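RNA-directed RNA polymerase (Infectious pancreatic necrosis virus, PDB 3ZED) probably catalyses RNA-templated RNA synthesis from ribonucleoside triphosphates in viral replication, both free and covalently attached to the genomic RNA. Local coordinates at residues Ile392-Ile401 with Trp491-Met500. Numbering follows the deposited sequence.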
loop_
_atom_site.group_PDB
_atom_site.type_symbol
_atom_site.label_atom_id
_atom_site.label_comp_id
_atom_site.label_asym_id
_atom_site.label_seq_id
_atom_site.Cartn_x
_atom_site.Cartn_y
_atom_site.Cartn_z
ATOM N N ILE B 392 -14.963 11.125 -7.974
ATOM C CA ILE B 392 -15.968 11.290 -9.014
ATOM C C ILE B 392 -16.317 12.768 -9.183
ATOM O O ILE B 392 -16.647 13.466 -8.218
ATOM C CB ILE B 392 -17.240 10.417 -8.760
ATOM C CG1 ILE B 392 -16.947 8.928 -9.019
ATOM C CG2 ILE B 392 -18.458 10.891 -9.600
ATOM C CD1 ILE B 392 -17.971 7.953 -8.439
ATOM N N LEU B 393 -16.273 13.215 -10.435
ATOM C CA LEU B 393 -16.708 14.539 -10.852
ATOM C C LEU B 393 -17.984 14.349 -11.672
ATOM O O LEU B 393 -17.927 13.794 -12.762
ATOM C CB LEU B 393 -15.606 15.248 -11.671
ATOM C CG LEU B 393 -15.771 16.754 -12.007
ATOM C CD1 LEU B 393 -14.514 17.289 -12.642
ATOM C CD2 LEU B 393 -16.892 17.010 -13.013
ATOM N N GLN B 394 -19.130 14.764 -11.129
ATOM C CA GLN B 394 -20.418 14.748 -11.823
ATOM C C GLN B 394 -21.337 15.791 -11.207
ATOM O O GLN B 394 -21.194 16.097 -10.019
ATOM C CB GLN B 394 -21.075 13.353 -11.863
ATOM C CG GLN B 394 -21.789 12.878 -10.605
ATOM C CD GLN B 394 -22.375 11.515 -10.846
ATOM O OE1 GLN B 394 -21.729 10.505 -10.605
ATOM N NE2 GLN B 394 -23.593 11.452 -11.370
ATOM N N ASP B 395 -22.239 16.365 -12.038
ATOM C CA ASP B 395 -23.236 17.377 -11.673
ATOM C C ASP B 395 -22.592 18.592 -10.959
ATOM O O ASP B 395 -23.047 19.015 -9.880
ATOM C CB ASP B 395 -24.353 16.751 -10.810
ATOM C CG ASP B 395 -25.033 15.553 -11.445
ATOM O OD1 ASP B 395 -25.450 15.659 -12.619
ATOM O OD2 ASP B 395 -25.142 14.510 -10.770
ATOM N N ASN B 396 -21.513 19.140 -11.578
ATOM C CA ASN B 396 -20.738 20.287 -11.080
ATOM C C ASN B 396 -20.324 20.084 -9.596
ATOM O O ASN B 396 -20.301 21.039 -8.806
ATOM C CB ASN B 396 -21.530 21.600 -11.270
ATOM C CG ASN B 396 -20.690 22.842 -11.100
ATOM O OD1 ASN B 396 -19.511 22.879 -11.469
ATOM N ND2 ASN B 396 -21.266 23.871 -10.492
ATOM N N THR B 397 -20.021 18.825 -9.223
ATOM C CA THR B 397 -19.647 18.469 -7.856
ATOM C C THR B 397 -18.479 17.468 -7.868
ATOM O O THR B 397 -18.426 16.581 -8.714
ATOM C CB THR B 397 -20.879 17.900 -7.087
ATOM O OG1 THR B 397 -22.048 18.684 -7.342
ATOM C CG2 THR B 397 -20.653 17.812 -5.582
ATOM N N TRP B 398 -17.564 17.617 -6.911
ATOM C CA TRP B 398 -16.417 16.738 -6.696
ATOM C C TRP B 398 -16.714 15.847 -5.484
ATOM O O TRP B 398 -17.036 16.352 -4.391
ATOM C CB TRP B 398 -15.126 17.559 -6.489
ATOM C CG TRP B 398 -13.914 16.733 -6.163
ATOM C CD1 TRP B 398 -13.420 16.459 -4.922
ATOM C CD2 TRP B 398 -13.020 16.094 -7.103
ATOM N NE1 TRP B 398 -12.264 15.710 -5.027
ATOM C CE2 TRP B 398 -11.988 15.486 -6.355
ATOM C CE3 TRP B 398 -12.972 16.016 -8.503
ATOM C CZ2 TRP B 398 -10.918 14.812 -6.958
ATOM C CZ3 TRP B 398 -11.931 15.310 -9.104
ATOM C CH2 TRP B 398 -10.916 14.726 -8.338
ATOM N N TYR B 399 -16.646 14.527 -5.694
ATOM C CA TYR B 399 -16.890 13.556 -4.634
ATOM C C TYR B 399 -15.661 12.727 -4.345
ATOM O O TYR B 399 -15.035 12.196 -5.253
ATOM C CB TYR B 399 -18.056 12.611 -4.973
ATOM C CG TYR B 399 -19.360 13.319 -5.256
ATOM C CD1 TYR B 399 -20.252 13.617 -4.228
ATOM C CD2 TYR B 399 -19.718 13.665 -6.557
ATOM C CE1 TYR B 399 -21.467 14.251 -4.489
ATOM C CE2 TYR B 399 -20.929 14.296 -6.829
ATOM C CZ TYR B 399 -21.804 14.587 -5.792
ATOM O OH TYR B 399 -22.990 15.236 -6.057
ATOM N N SER B 400 -15.338 12.614 -3.078
ATOM C CA SER B 400 -14.282 11.750 -2.598
ATOM C C SER B 400 -14.961 10.580 -1.914
ATOM O O SER B 400 -15.702 10.788 -0.948
ATOM C CB SER B 400 -13.354 12.502 -1.654
ATOM O OG SER B 400 -12.332 11.641 -1.188
ATOM N N ILE B 401 -14.805 9.376 -2.487
ATOM C CA ILE B 401 -15.416 8.154 -1.975
ATOM C C ILE B 401 -14.302 7.212 -1.540
ATOM O O ILE B 401 -13.395 6.926 -2.324
ATOM C CB ILE B 401 -16.381 7.493 -3.024
ATOM C CG1 ILE B 401 -17.512 8.451 -3.440
ATOM C CG2 ILE B 401 -16.955 6.147 -2.533
ATOM C CD1 ILE B 401 -17.483 8.782 -4.846
ATOM N N TRP B 491 -20.983 1.552 -10.970
ATOM C CA TRP B 491 -21.498 2.926 -11.052
ATOM C C TRP B 491 -21.778 3.259 -12.520
ATOM O O TRP B 491 -22.876 3.718 -12.832
ATOM C CB TRP B 491 -20.505 3.905 -10.408
ATOM C CG TRP B 491 -20.692 5.358 -10.734
ATOM C CD1 TRP B 491 -21.645 6.197 -10.232
ATOM C CD2 TRP B 491 -19.824 6.170 -11.539
ATOM N NE1 TRP B 491 -21.436 7.478 -10.686
ATOM C CE2 TRP B 491 -20.328 7.490 -11.497
ATOM C CE3 TRP B 491 -18.659 5.910 -12.295
ATOM C CZ2 TRP B 491 -19.724 8.546 -12.206
ATOM C CZ3 TRP B 491 -18.062 6.955 -12.991
ATOM C CH2 TRP B 491 -18.594 8.254 -12.946
ATOM N N VAL B 492 -20.835 2.925 -13.424
ATOM C CA VAL B 492 -20.976 3.130 -14.871
ATOM C C VAL B 492 -22.171 2.290 -15.388
ATOM O O VAL B 492 -23.029 2.835 -16.087
ATOM C CB VAL B 492 -19.653 2.816 -15.637
ATOM C CG1 VAL B 492 -19.851 2.847 -17.158
ATOM C CG2 VAL B 492 -18.529 3.774 -15.223
ATOM N N LYS B 493 -22.249 0.992 -14.997
ATOM C CA LYS B 493 -23.333 0.087 -15.398
ATOM C C LYS B 493 -24.709 0.627 -14.958
ATOM O O LYS B 493 -25.630 0.618 -15.762
ATOM C CB LYS B 493 -23.103 -1.327 -14.838
ATOM C CG LYS B 493 -24.063 -2.355 -15.372
ATOM C CD LYS B 493 -23.966 -3.664 -14.643
ATOM C CE LYS B 493 -24.995 -4.638 -15.170
ATOM N NZ LYS B 493 -24.940 -5.932 -14.452
ATOM N N ALA B 494 -24.826 1.150 -13.716
ATOM C CA ALA B 494 -26.080 1.690 -13.169
ATOM C C ALA B 494 -26.466 3.067 -13.767
ATOM O O ALA B 494 -27.443 3.674 -13.319
ATOM C CB ALA B 494 -25.987 1.784 -11.652
ATOM N N GLY B 495 -25.723 3.528 -14.777
ATOM C CA GLY B 495 -25.987 4.789 -15.464
ATOM C C GLY B 495 -25.462 6.006 -14.737
ATOM O O GLY B 495 -26.063 7.080 -14.813
ATOM N N LYS B 496 -24.320 5.837 -14.036
ATOM C CA LYS B 496 -23.604 6.837 -13.247
ATOM C C LYS B 496 -24.553 7.585 -12.252
ATOM O O LYS B 496 -24.640 8.825 -12.304
ATOM C CB LYS B 496 -22.813 7.815 -14.151
ATOM C CG LYS B 496 -21.742 7.121 -14.996
ATOM C CD LYS B 496 -20.887 8.073 -15.802
ATOM C CE LYS B 496 -21.464 8.428 -17.144
ATOM N NZ LYS B 496 -20.613 9.424 -17.853
ATOM N N PRO B 497 -25.247 6.869 -11.317
ATOM C CA PRO B 497 -26.087 7.583 -10.330
ATOM C C PRO B 497 -25.230 8.483 -9.439
ATOM O O PRO B 497 -24.093 8.129 -9.108
ATOM C CB PRO B 497 -26.730 6.452 -9.515
ATOM C CG PRO B 497 -25.782 5.295 -9.662
ATOM C CD PRO B 497 -25.249 5.412 -11.057
ATOM N N ASN B 498 -25.771 9.652 -9.074
ATOM C CA ASN B 498 -25.077 10.612 -8.238
ATOM C C ASN B 498 -24.654 9.951 -6.912
ATOM O O ASN B 498 -25.467 9.281 -6.289
ATOM C CB ASN B 498 -25.943 11.849 -7.994
ATOM C CG ASN B 498 -25.239 12.913 -7.207
ATOM O OD1 ASN B 498 -25.093 12.810 -5.983
ATOM N ND2 ASN B 498 -24.717 13.914 -7.903
ATOM N N PRO B 499 -23.391 10.134 -6.464
ATOM C CA PRO B 499 -22.941 9.496 -5.216
ATOM C C PRO B 499 -23.801 9.764 -3.964
ATOM O O PRO B 499 -23.727 8.959 -3.033
ATOM C CB PRO B 499 -21.519 10.045 -5.044
ATOM C CG PRO B 499 -21.049 10.232 -6.437
ATOM C CD PRO B 499 -22.262 10.833 -7.118
ATOM N N MET B 500 -24.636 10.830 -3.945
ATOM C CA MET B 500 -25.468 11.160 -2.769
ATOM C C MET B 500 -26.843 10.473 -2.770
ATOM O O MET B 500 -27.619 10.663 -1.828
ATOM C CB MET B 500 -25.693 12.677 -2.640
ATOM C CG MET B 500 -24.434 13.509 -2.406
ATOM S SD MET B 500 -23.193 12.873 -1.235
ATOM C CE MET B 500 -24.105 12.825 0.285
#
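I392 lies against the indole of W491: I392 CD1 sits over one face, 4.0 Å from the centroid of the W491 five-membered ring and close to its normal, a CH-pi contact, while K496 CG lies over the opposite face, toward its rim. Two residues on, the Q394 amide reaches the loop. Q394 NE2 donates to K496 O over 3.0 Å at a nearly straight 169°, the acceptor close to the amide plane. Its OE1 meets the indole edge in the ring plane, but the bond from W491 NE1 is bent to 135° and therefore weak. W491 NE1 also makes a weak bond to P497 O, so its N-H is shared between the two oxygens. K496 sends its ammonium away to D381.

The backbone bonds I392 N to Y399 O and Y399 N to I392 O define a beta hairpin in the four-stranded antiparallel sheet of the polymerase palm. Across from it, helix 476-493 ends in a Schellman motif, with G495 at positive phi, and the chain then runs along the sheet. At the hairpin turn, D395 OD2 receives N498 ND2 through its anti lone pair (3.0 Å), carboxylate and amide being nearly coplanar at 17°. The same ND2 donates to Y399 OH, so two acceptors fix the amide, whose OD1 closes an Asx turn onto M500 N. CG anti to the backbone N carries the N498 amide out to D395 OD2 and Y399 OH. P499 CG lies over one face of the Y399 ring, 3.9 Å from its centroid; M500 SD approaches the ring obliquely, a Met-aromatic contact. I401 CD1 touches P499 CG at 4.2 Å.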